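Local coordinates for protein mannan endo-1,4-beta-mannosidase (Mytilus edulis, PDB 2C0H) that hydrolyses internal beta-1,4-mannosidic linkages in the backbones of mannans, galactomannans and glucomannans, at residues H67-E71 with Q118-L124; N125-V129 with Y196-I201; M128-L134 with R203-Q208. The protein carries 3 engineered substitutions. All coordinates share one frame; numbering follows the deposited sequence.

Contact 1 of 3, residues H67-E71 with Q118-L124; sequences HIEGE and QSTHYRL
The carboxylate of Glu69 reaches into the turn that opens helix 121-129 and is gripped there from two directions. OE1 takes the ring N-H of His121, with ND1 at 2.9 Å, on its anti lone pair, and the acceptor lies close to the imidazole plane. On its syn side the same oxygen receives the backbone N of Gln118 at 3.3 Å and 167°. Two N-H groups, the second shared by both oxygens, thus hold the carboxylate in its rotation. The chain of Glu69 is extended beyond CG (chi2 -176°), which carries the acid from the end of strand 61-68 to a type I turn running from Gln118 to His121. This is loop architecture at the C-terminal end of the strands of a TIM barrel, the end where the active site of glycosyl hydrolase family 5 lies.

Packing is close beside Gly70, whose phi is positive, where Arg123 NH1 donates to Gly70 O at 2.8 Å, nearly in the guanidinium plane, and makes a weak second bond to Glu71 O. The side toward Gln118 is looser and wetter. Gln118 is exposed, and a water bridges Glu69 OE2 at 3.0 Å to the backbone N of Thr120, with a weak bond to Glu71 OE1. The other carboxylate oxygen of Glu71, OE2, accepts from the backbone N of Glu69 at 2.9 Å.

Contact 2 of 3, residues N125-V129 with Y196-I201; sequences NGLMV and YSAQEI
A helix-to-helix junction on the outer layer of the barrel, where the last turn of helix 121-129 meets the capped start of helix 198-215, is built round the ring of Tyr196. Met128 lies over one face of that ring: its CG stands 3.4 Å from the ring centroid and only 12° off the normal, a CH-pi contact. The sulfur follows over the same face, with SD 4.6 Å from the centroid, a Met-aromatic contact. With CG anti to the backbone N (chi1 -179°) and bends at chi2 and chi3, the methionine passes across the ring and brings SD to Glu200 O at 3.6 Å.

The phenol is fixed at its edge. Asn125 ND2 donates to Tyr196 OH at 2.7 Å and 164°, with the hydroxyl almost in the amide plane; the same OH also has a hydrogen bond with His121 NE2. Val129 adds a more glancing touch, its CG1 lying 3.7 Å from Tyr196 CE1 and also close to the carboxylate of Glu200.

On the Met128 side of the ring, further off, a water links the two backbones, donating to Met128 O at 2.7 Å and to Glu200 O. Glu200 is meanwhile tied to its own helix start: OE1 takes the backbone N of Ser197 on the anti lone pair, while Ser197 OG accepts from Glu200 N at 3.2 Å. These reciprocal bonds between side chain and backbone are the signature of a capping box at a helix N terminus.

Contact 3 of 3, residues M128-L134 with R203-Q208; sequences MVDTRKL and RFVNWQ
Helix-against-helix packing on the outside of the barrel joins the kink between helices 121-129 and 131-149 to the middle of helix 198-215. Leu134 carries much of the apolar part, and its two methyls part company: CD1 meets Phe204 CE1 at 3.9 Å and CD2 meets Trp207 CE3 at 3.7 Å. Phe204 is held between two side chains. The CE methyl of Met128 lies over one face, 3.9 Å from the ring centroid, and the amide nitrogen of Gln208 lies over the centre of the opposite face. That amide is positioned by its bond from NE2 to Phe204 O, at 3.1 Å, while OE1 pairs with Trp112 of strand 106-113.

The polar part belongs to Arg203. A bend at chi3 (70°) brings its guanidinium to residues 128-131, where Thr131 CG2 packs over one face, 3.5 Å from CZ. At the guanidinium edge, NH2 donates to Met128 O at 3.3 Å and 158°, practically in the guanidinium plane, and NE gives its hydrogen to the water that also bonds Met128 O. This carbonyl, in the last turn of helix 121-129, is thereby served by both an arginine and a water. Thr131 CB also packs 3.6 Å from Trp207 CH2, while the indole NE1 bonds to Gly250 O.

At the kink itself, Asp130 is the N-cap of helix 131-149, its OD1 accepting from Lys133 N. Helices laid side by side round a parallel barrel of strands are the hallmark of the (beta/alpha)8 TIM fold.

Read from the N terminus, contact 1 comes in series before the other two, returning the chain after strand 61-68 and the excursion through helix 89-102 and strand 106-113 to the start of helix 121-129. Contacts 2 and 3 then open from the end of that helix and, for contact 3, the start of helix 131-149, and reach forward across strand 155-162 to helix 198-215. They share Met128, Val129 and a water; their pairings run in the same order on both partners, so their loops cross without nesting. His121 of contact 1 joins Tyr196 of contact 2, while Leu124 packs on Phe204 of contact 3. Together they tie a strand-end loop to neighbouring helices of the barrel.

Contact 1 of 3, residues H67-E71 with Q118-L124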
loop_
_atom_site.group_PDB
_atom_site.type_symbol
_atom_site.label_atom_id
_atom_site.label_comp_id
_atom_site.label_asym_id
_atom_site.label_seq_id
_atom_site.Cartn_x
_atom_site.Cartn_y
_atom_site.Cartn_z
ATOM N N HIS A 67 -11.545 1.628 -2.729
ATOM C CA HIS A 67 -12.597 0.851 -3.432
ATOM C C HIS A 67 -12.812 -0.562 -2.891
ATOM O O HIS A 67 -13.955 -1.023 -2.841
ATOM C CB HIS A 67 -12.314 0.708 -4.929
ATOM C CG HIS A 67 -11.963 1.981 -5.627
ATOM N ND1 HIS A 67 -12.730 3.121 -5.550
ATOM C CD2 HIS A 67 -10.978 2.247 -6.516
ATOM C CE1 HIS A 67 -12.198 4.055 -6.325
ATOM N NE2 HIS A 67 -11.137 3.545 -6.925
ATOM N N ILE A 68 -11.709 -1.248 -2.557
ATOM C CA ILE A 68 -11.668 -2.621 -2.031
ATOM C C ILE A 68 -12.032 -3.660 -3.102
ATOM O O ILE A 68 -11.134 -4.183 -3.779
ATOM C CB ILE A 68 -12.446 -2.732 -0.709
ATOM C CG1 ILE A 68 -11.869 -1.683 0.267
ATOM C CG2 ILE A 68 -12.341 -4.147 -0.156
ATOM C CD1 ILE A 68 -12.271 -1.822 1.742
ATOM N N GLU A 69 -13.316 -3.959 -3.273
ATOM C CA GLU A 69 -13.759 -4.845 -4.364
ATOM C C GLU A 69 -14.873 -4.182 -5.173
ATOM O O GLU A 69 -15.641 -4.872 -5.850
ATOM C CB GLU A 69 -14.279 -6.185 -3.813
ATOM C CG GLU A 69 -13.241 -7.191 -3.341
ATOM C CD GLU A 69 -13.892 -8.513 -2.916
ATOM O OE1 GLU A 69 -13.678 -9.546 -3.580
ATOM O OE2 GLU A 69 -14.657 -8.508 -1.927
ATOM N N GLY A 70 -14.988 -2.862 -5.071
ATOM C CA GLY A 70 -15.977 -2.104 -5.828
ATOM C C GLY A 70 -17.381 -2.118 -5.262
ATOM O O GLY A 70 -18.334 -1.911 -6.004
ATOM N N GLU A 71 -17.515 -2.311 -3.954
ATOM C CA GLU A 71 -18.833 -2.295 -3.289
ATOM C C GLU A 71 -19.648 -0.995 -3.472
ATOM O O GLU A 71 -20.859 -1.060 -3.717
ATOM C CB GLU A 71 -18.666 -2.563 -1.779
ATOM C CG GLU A 71 -18.225 -3.990 -1.409
ATOM C CD GLU A 71 -16.718 -4.196 -1.245
ATOM O OE1 GLU A 71 -16.325 -5.021 -0.382
ATOM O OE2 GLU A 71 -15.924 -3.578 -1.985
ATOM N N GLN A 118 -15.261 -11.714 -1.708
ATOM C CA GLN A 118 -16.652 -11.594 -1.246
ATOM C C GLN A 118 -17.623 -11.392 -2.425
ATOM O O GLN A 118 -17.259 -11.656 -3.573
ATOM C CB GLN A 118 -16.763 -10.480 -0.201
ATOM C CG GLN A 118 -15.702 -10.601 0.888
ATOM C CD GLN A 118 -16.014 -9.796 2.124
ATOM O OE1 GLN A 118 -15.998 -8.566 2.105
ATOM N NE2 GLN A 118 -16.286 -10.494 3.225
ATOM N N SER A 119 -18.848 -10.951 -2.140
ATOM C CA SER A 119 -19.948 -11.022 -3.113
ATOM C C SER A 119 -19.867 -10.079 -4.309
ATOM O O SER A 119 -20.538 -10.325 -5.320
ATOM C CB SER A 119 -21.302 -10.824 -2.418
ATOM O OG SER A 119 -21.432 -9.522 -1.889
ATOM N N THR A 120 -19.067 -9.020 -4.221
ATOM C CA THR A 120 -18.883 -8.158 -5.391
ATOM C C THR A 120 -17.539 -8.411 -6.075
ATOM O O THR A 120 -17.095 -7.593 -6.880
ATOM C CB THR A 120 -19.045 -6.653 -5.056
ATOM O OG1 THR A 120 -17.931 -6.192 -4.271
ATOM C CG2 THR A 120 -20.328 -6.407 -4.293
ATOM N N HIS A 121 -16.899 -9.543 -5.786
ATOM C CA HIS A 121 -15.581 -9.837 -6.376
ATOM C C HIS A 121 -15.593 -9.807 -7.893
ATOM O O HIS A 121 -14.583 -9.459 -8.501
ATOM C CB HIS A 121 -14.986 -11.175 -5.934
ATOM C CG HIS A 121 -13.594 -11.379 -6.442
ATOM N ND1 HIS A 121 -12.527 -10.655 -5.959
ATOM C CD2 HIS A 121 -13.104 -12.149 -7.443
ATOM C CE1 HIS A 121 -11.432 -10.996 -6.615
ATOM N NE2 HIS A 121 -11.755 -11.898 -7.524
ATOM N N TYR A 122 -16.704 -10.195 -8.500
ATOM C CA TYR A 122 -16.809 -10.156 -9.956
ATOM C C TYR A 122 -16.452 -8.788 -10.547
ATOM O O TYR A 122 -15.959 -8.728 -11.685
ATOM C CB TYR A 122 -18.208 -10.563 -10.422
ATOM C CG TYR A 122 -19.324 -9.606 -10.041
ATOM C CD1 TYR A 122 -19.751 -8.605 -10.916
ATOM C CD2 TYR A 122 -19.980 -9.716 -8.819
ATOM C CE1 TYR A 122 -20.767 -7.729 -10.571
ATOM C CE2 TYR A 122 -21.003 -8.838 -8.468
ATOM C CZ TYR A 122 -21.395 -7.841 -9.349
ATOM O OH TYR A 122 -22.406 -6.970 -9.013
ATOM N N ARG A 123 -16.706 -7.705 -9.809
ATOM C CA ARG A 123 -16.387 -6.345 -10.300
ATOM C C ARG A 123 -14.873 -6.202 -10.451
ATOM O O ARG A 123 -14.369 -5.801 -11.509
ATOM C CB ARG A 123 -16.969 -5.248 -9.390
ATOM C CG ARG A 123 -18.502 -5.155 -9.434
ATOM C CD ARG A 123 -19.080 -4.188 -8.399
ATOM N NE ARG A 123 -20.537 -4.317 -8.356
ATOM C CZ ARG A 123 -21.341 -3.824 -7.418
ATOM N NH1 ARG A 123 -20.875 -3.132 -6.386
ATOM N NH2 ARG A 123 -22.644 -4.033 -7.516
ATOM N N LEU A 124 -14.128 -6.520 -9.402
ATOM C CA LEU A 124 -12.673 -6.490 -9.479
ATOM C C LEU A 124 -12.125 -7.522 -10.472
ATOM O O LEU A 124 -11.184 -7.250 -11.213
ATOM C CB LEU A 124 -12.072 -6.702 -8.073
ATOM C CG LEU A 124 -10.557 -6.820 -7.958
ATOM C CD1 LEU A 124 -9.824 -5.616 -8.500
ATOM C CD2 LEU A 124 -10.191 -7.017 -6.492
HETATM O O HOH W 1 -17.457 -7.480 -2.192
#

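Contact 2 of 3, residues N125-V129 with Y196-I201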
loop_
_atom_site.group_PDB
_atom_site.type_symbol
_atom_site.label_atom_id
_atom_site.label_comp_id
_atom_site.label_asym_id
_atom_site.label_seq_id
_atom_site.Cartn_x
_atom_site.Cartn_y
_atom_site.Cartn_z
ATOM N N ASN A 125 -12.712 -8.717 -10.495
ATOM C CA ASN A 125 -12.297 -9.782 -11.402
ATOM C C ASN A 125 -12.244 -9.334 -12.858
ATOM O O ASN A 125 -11.291 -9.638 -13.575
ATOM C CB ASN A 125 -13.220 -10.995 -11.280
ATOM C CG ASN A 125 -12.824 -12.108 -12.221
ATOM O OD1 ASN A 125 -13.460 -12.318 -13.253
ATOM N ND2 ASN A 125 -11.752 -12.799 -11.902
ATOM N N GLY A 126 -13.282 -8.634 -13.283
ATOM C CA GLY A 126 -13.327 -8.117 -14.645
ATOM C C GLY A 126 -12.154 -7.229 -14.978
ATOM O O GLY A 126 -11.605 -7.291 -16.080
ATOM N N LEU A 127 -11.783 -6.363 -14.041
ATOM C CA LEU A 127 -10.662 -5.433 -14.249
ATOM C C LEU A 127 -9.324 -6.197 -14.295
ATOM O O LEU A 127 -8.377 -5.795 -14.962
ATOM C CB LEU A 127 -10.632 -4.373 -13.133
ATOM C CG LEU A 127 -11.890 -3.537 -12.870
ATOM C CD1 LEU A 127 -11.656 -2.490 -11.782
ATOM C CD2 LEU A 127 -12.373 -2.857 -14.134
ATOM N N MET A 128 -9.241 -7.309 -13.582
ATOM C CA MET A 128 -8.036 -8.133 -13.576
ATOM C C MET A 128 -7.837 -8.955 -14.859
ATOM O O MET A 128 -6.712 -9.107 -15.337
ATOM C CB MET A 128 -8.057 -9.047 -12.337
ATOM C CG MET A 128 -6.855 -9.958 -12.177
ATOM S SD MET A 128 -5.327 -9.095 -11.842
ATOM C CE MET A 128 -5.601 -8.618 -10.142
ATOM N N VAL A 129 -8.909 -9.494 -15.427
ATOM C CA VAL A 129 -8.753 -10.432 -16.536
ATOM C C VAL A 129 -9.088 -9.864 -17.915
ATOM O O VAL A 129 -8.713 -10.489 -18.909
ATOM C CB VAL A 129 -9.552 -11.735 -16.318
ATOM C CG1 VAL A 129 -9.160 -12.380 -14.990
ATOM C CG2 VAL A 129 -11.053 -11.510 -16.398
ATOM N N TYR A 196 -5.509 -16.010 -10.455
ATOM C CA TYR A 196 -4.756 -15.177 -11.401
ATOM C C TYR A 196 -3.313 -15.626 -11.532
ATOM O O TYR A 196 -2.677 -16.012 -10.557
ATOM C CB TYR A 196 -4.806 -13.699 -10.980
ATOM C CG TYR A 196 -6.214 -13.227 -10.697
ATOM C CD1 TYR A 196 -7.211 -13.328 -11.667
ATOM C CD2 TYR A 196 -6.572 -12.726 -9.463
ATOM C CE1 TYR A 196 -8.513 -12.928 -11.415
ATOM C CE2 TYR A 196 -7.867 -12.331 -9.198
ATOM C CZ TYR A 196 -8.843 -12.429 -10.181
ATOM O OH TYR A 196 -10.134 -12.041 -9.917
ATOM N N SER A 197 -2.788 -15.587 -12.752
ATOM C CA SER A 197 -1.382 -15.878 -12.952
ATOM C C SER A 197 -0.518 -14.710 -12.482
ATOM O O SER A 197 -0.999 -13.590 -12.351
ATOM C CB SER A 197 -1.098 -16.148 -14.425
ATOM O OG SER A 197 -1.355 -15.007 -15.212
ATOM N N ALA A 198 0.760 -14.980 -12.245
ATOM C CA ALA A 198 1.710 -13.918 -11.923
ATOM C C ALA A 198 1.715 -12.831 -12.992
ATOM O O ALA A 198 1.762 -11.650 -12.670
ATOM C CB ALA A 198 3.109 -14.481 -11.740
ATOM N N GLN A 199 1.644 -13.226 -14.263
ATOM C CA GLN A 199 1.594 -12.239 -15.342
ATOM C C GLN A 199 0.332 -11.338 -15.306
ATOM O O GLN A 199 0.400 -10.140 -15.597
ATOM C CB GLN A 199 1.746 -12.922 -16.700
ATOM C CG GLN A 199 1.811 -11.927 -17.872
ATOM C CD GLN A 199 0.456 -11.620 -18.501
ATOM O OE1 GLN A 199 -0.446 -12.465 -18.524
ATOM N NE2 GLN A 199 0.318 -10.411 -19.051
ATOM N N GLU A 200 -0.817 -11.897 -14.948
ATOM C CA GLU A 200 -2.051 -11.094 -14.843
ATOM C C GLU A 200 -1.968 -10.033 -13.742
ATOM O O GLU A 200 -2.352 -8.872 -13.933
ATOM C CB GLU A 200 -3.266 -11.998 -14.619
ATOM C CG GLU A 200 -3.733 -12.700 -15.881
ATOM C CD GLU A 200 -4.857 -13.683 -15.629
ATOM O OE1 GLU A 200 -4.731 -14.507 -14.687
ATOM O OE2 GLU A 200 -5.864 -13.659 -16.391
ATOM N N ILE A 201 -1.437 -10.425 -12.590
ATOM C CA ILE A 201 -1.241 -9.492 -11.493
ATOM C C ILE A 201 -0.250 -8.401 -11.896
ATOM O O ILE A 201 -0.476 -7.221 -11.640
ATOM C CB ILE A 201 -0.767 -10.233 -10.237
ATOM C CG1 ILE A 201 -1.923 -11.072 -9.690
ATOM C CG2 ILE A 201 -0.226 -9.246 -9.201
ATOM C CD1 ILE A 201 -1.530 -12.108 -8.679
HETATM O O HOH W 2 -4.381 -7.768 -15.473
#

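Contact 3 of 3, residues M128-L134 with R203-Q208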
loop_
_atom_site.group_PDB
_atom_site.type_symbol
_atom_site.label_atom_id
_atom_site.label_comp_id
_atom_site.label_asym_id
_atom_site.label_seq_id
_atom_site.Cartn_x
_atom_site.Cartn_y
_atom_site.Cartn_z
ATOM N N MET A 128 -9.241 -7.309 -13.582
ATOM C CA MET A 128 -8.036 -8.133 -13.576
ATOM C C MET A 128 -7.837 -8.955 -14.859
ATOM O O MET A 128 -6.712 -9.107 -15.337
ATOM C CB MET A 128 -8.057 -9.047 -12.337
ATOM C CG MET A 128 -6.855 -9.958 -12.177
ATOM S SD MET A 128 -5.327 -9.095 -11.842
ATOM C CE MET A 128 -5.601 -8.618 -10.142
ATOM N N VAL A 129 -8.909 -9.494 -15.427
ATOM C CA VAL A 129 -8.753 -10.432 -16.536
ATOM C C VAL A 129 -9.088 -9.864 -17.915
ATOM O O VAL A 129 -8.713 -10.489 -18.909
ATOM C CB VAL A 129 -9.552 -11.735 -16.318
ATOM C CG1 VAL A 129 -9.160 -12.380 -14.990
ATOM C CG2 VAL A 129 -11.053 -11.510 -16.398
ATOM N N ASP A 130 -9.783 -8.725 -17.968
ATOM C CA ASP A 130 -10.209 -8.066 -19.226
ATOM C C ASP A 130 -9.549 -6.688 -19.355
ATOM O O ASP A 130 -9.906 -5.718 -18.650
ATOM C CB ASP A 130 -11.734 -7.939 -19.269
ATOM C CG ASP A 130 -12.261 -7.435 -20.613
ATOM O OD1 ASP A 130 -11.621 -6.555 -21.235
ATOM O OD2 ASP A 130 -13.334 -7.918 -21.044
ATOM N N THR A 131 -8.575 -6.575 -20.256
ATOM C CA THR A 131 -7.850 -5.323 -20.384
ATOM C C THR A 131 -8.731 -4.117 -20.803
ATOM O O THR A 131 -8.447 -2.979 -20.463
ATOM C CB THR A 131 -6.670 -5.455 -21.350
ATOM O OG1 THR A 131 -7.135 -5.953 -22.606
ATOM C CG2 THR A 131 -5.613 -6.407 -20.786
ATOM N N ARG A 132 -9.822 -4.362 -21.524
ATOM C CA ARG A 132 -10.720 -3.258 -21.890
ATOM C C ARG A 132 -11.531 -2.727 -20.710
ATOM O O ARG A 132 -11.836 -1.534 -20.634
ATOM C CB ARG A 132 -11.618 -3.667 -23.054
ATOM C CG ARG A 132 -10.811 -3.982 -24.322
ATOM C CD ARG A 132 -11.631 -4.552 -25.474
ATOM N NE ARG A 132 -12.805 -5.314 -25.040
ATOM C CZ ARG A 132 -12.783 -6.447 -24.323
ATOM N NH1 ARG A 132 -11.641 -7.010 -23.920
ATOM N NH2 ARG A 132 -13.931 -7.021 -23.984
ATOM N N LYS A 133 -11.861 -3.613 -19.781
ATOM C CA LYS A 133 -12.489 -3.199 -18.533
ATOM C C LYS A 133 -11.483 -2.415 -17.670
ATOM O O LYS A 133 -11.819 -1.340 -17.155
ATOM C CB LYS A 133 -13.069 -4.407 -17.783
ATOM C CG LYS A 133 -14.241 -5.079 -18.516
ATOM C CD LYS A 133 -14.737 -6.322 -17.763
ATOM C CE LYS A 133 -15.875 -6.981 -18.511
ATOM N NZ LYS A 133 -16.501 -8.102 -17.742
ATOM N N LEU A 134 -10.260 -2.927 -17.550
ATOM C CA LEU A 134 -9.211 -2.202 -16.827
ATOM C C LEU A 134 -9.026 -0.781 -17.389
ATOM O O LEU A 134 -8.947 0.196 -16.651
ATOM C CB LEU A 134 -7.886 -2.946 -16.874
ATOM C CG LEU A 134 -6.720 -2.382 -16.074
ATOM C CD1 LEU A 134 -7.108 -2.125 -14.611
ATOM C CD2 LEU A 134 -5.548 -3.333 -16.185
ATOM N N ARG A 203 0.464 -7.263 -14.906
ATOM C CA ARG A 203 -0.200 -6.342 -15.830
ATOM C C ARG A 203 -1.131 -5.343 -15.118
ATOM O O ARG A 203 -1.139 -4.160 -15.409
ATOM C CB ARG A 203 -0.978 -7.134 -16.870
ATOM C CG ARG A 203 -1.737 -6.277 -17.837
ATOM C CD ARG A 203 -2.459 -7.126 -18.833
ATOM N NE ARG A 203 -3.580 -7.866 -18.235
ATOM C CZ ARG A 203 -4.162 -8.931 -18.791
ATOM N NH1 ARG A 203 -3.755 -9.405 -19.967
ATOM N NH2 ARG A 203 -5.178 -9.521 -18.180
ATOM N N PHE A 204 -1.922 -5.831 -14.172
ATOM C CA PHE A 204 -2.840 -4.989 -13.405
ATOM C C PHE A 204 -2.101 -3.827 -12.710
ATOM O O PHE A 204 -2.525 -2.665 -12.747
ATOM C CB PHE A 204 -3.529 -5.905 -12.389
ATOM C CG PHE A 204 -4.693 -5.288 -11.624
ATOM C CD1 PHE A 204 -5.925 -5.029 -12.234
ATOM C CD2 PHE A 204 -4.586 -5.069 -10.256
ATOM C CE1 PHE A 204 -6.985 -4.505 -11.506
ATOM C CE2 PHE A 204 -5.648 -4.553 -9.528
ATOM C CZ PHE A 204 -6.844 -4.272 -10.144
ATOM N N VAL A 205 -0.969 -4.156 -12.094
ATOM C CA VAL A 205 -0.178 -3.176 -11.383
ATOM C C VAL A 205 0.514 -2.229 -12.364
ATOM O O VAL A 205 0.449 -1.025 -12.196
ATOM C CB VAL A 205 0.850 -3.862 -10.477
ATOM C CG1 VAL A 205 1.770 -2.853 -9.868
ATOM C CG2 VAL A 205 0.121 -4.687 -9.373
ATOM N N ASN A 206 1.163 -2.796 -13.381
ATOM C CA ASN A 206 1.869 -1.996 -14.397
ATOM C C ASN A 206 0.962 -0.923 -15.033
ATOM O O ASN A 206 1.346 0.248 -15.173
ATOM C CB ASN A 206 2.426 -2.950 -15.459
ATOM C CG ASN A 206 3.184 -2.262 -16.583
ATOM O OD1 ASN A 206 2.793 -2.381 -17.756
ATOM N ND2 ASN A 206 4.292 -1.610 -16.259
ATOM N N TRP A 207 -0.249 -1.302 -15.423
ATOM C CA TRP A 207 -1.137 -0.339 -16.103
ATOM C C TRP A 207 -1.642 0.790 -15.184
ATOM O O TRP A 207 -1.766 1.943 -15.590
ATOM C CB TRP A 207 -2.314 -1.067 -16.748
ATOM C CG TRP A 207 -1.979 -1.834 -18.025
ATOM C CD1 TRP A 207 -0.780 -2.376 -18.377
ATOM C CD2 TRP A 207 -2.877 -2.102 -19.102
ATOM N NE1 TRP A 207 -0.876 -2.988 -19.616
ATOM C CE2 TRP A 207 -2.156 -2.837 -20.074
ATOM C CE3 TRP A 207 -4.223 -1.798 -19.336
ATOM C CZ2 TRP A 207 -2.736 -3.267 -21.275
ATOM C CZ3 TRP A 207 -4.809 -2.239 -20.537
ATOM C CH2 TRP A 207 -4.055 -2.956 -21.481
ATOM N N GLN A 208 -1.947 0.472 -13.924
ATOM C CA GLN A 208 -2.425 1.483 -13.022
ATOM C C GLN A 208 -1.310 2.415 -12.543
ATOM O O GLN A 208 -1.532 3.605 -12.379
ATOM C CB GLN A 208 -3.188 0.839 -11.863
ATOM C CG GLN A 208 -4.483 0.208 -12.351
ATOM C CD GLN A 208 -5.236 -0.501 -11.261
ATOM O OE1 GLN A 208 -6.018 0.120 -10.533
ATOM N NE2 GLN A 208 -5.016 -1.786 -11.143
HETATM O O HOH W 2 -4.381 -7.768 -15.473
#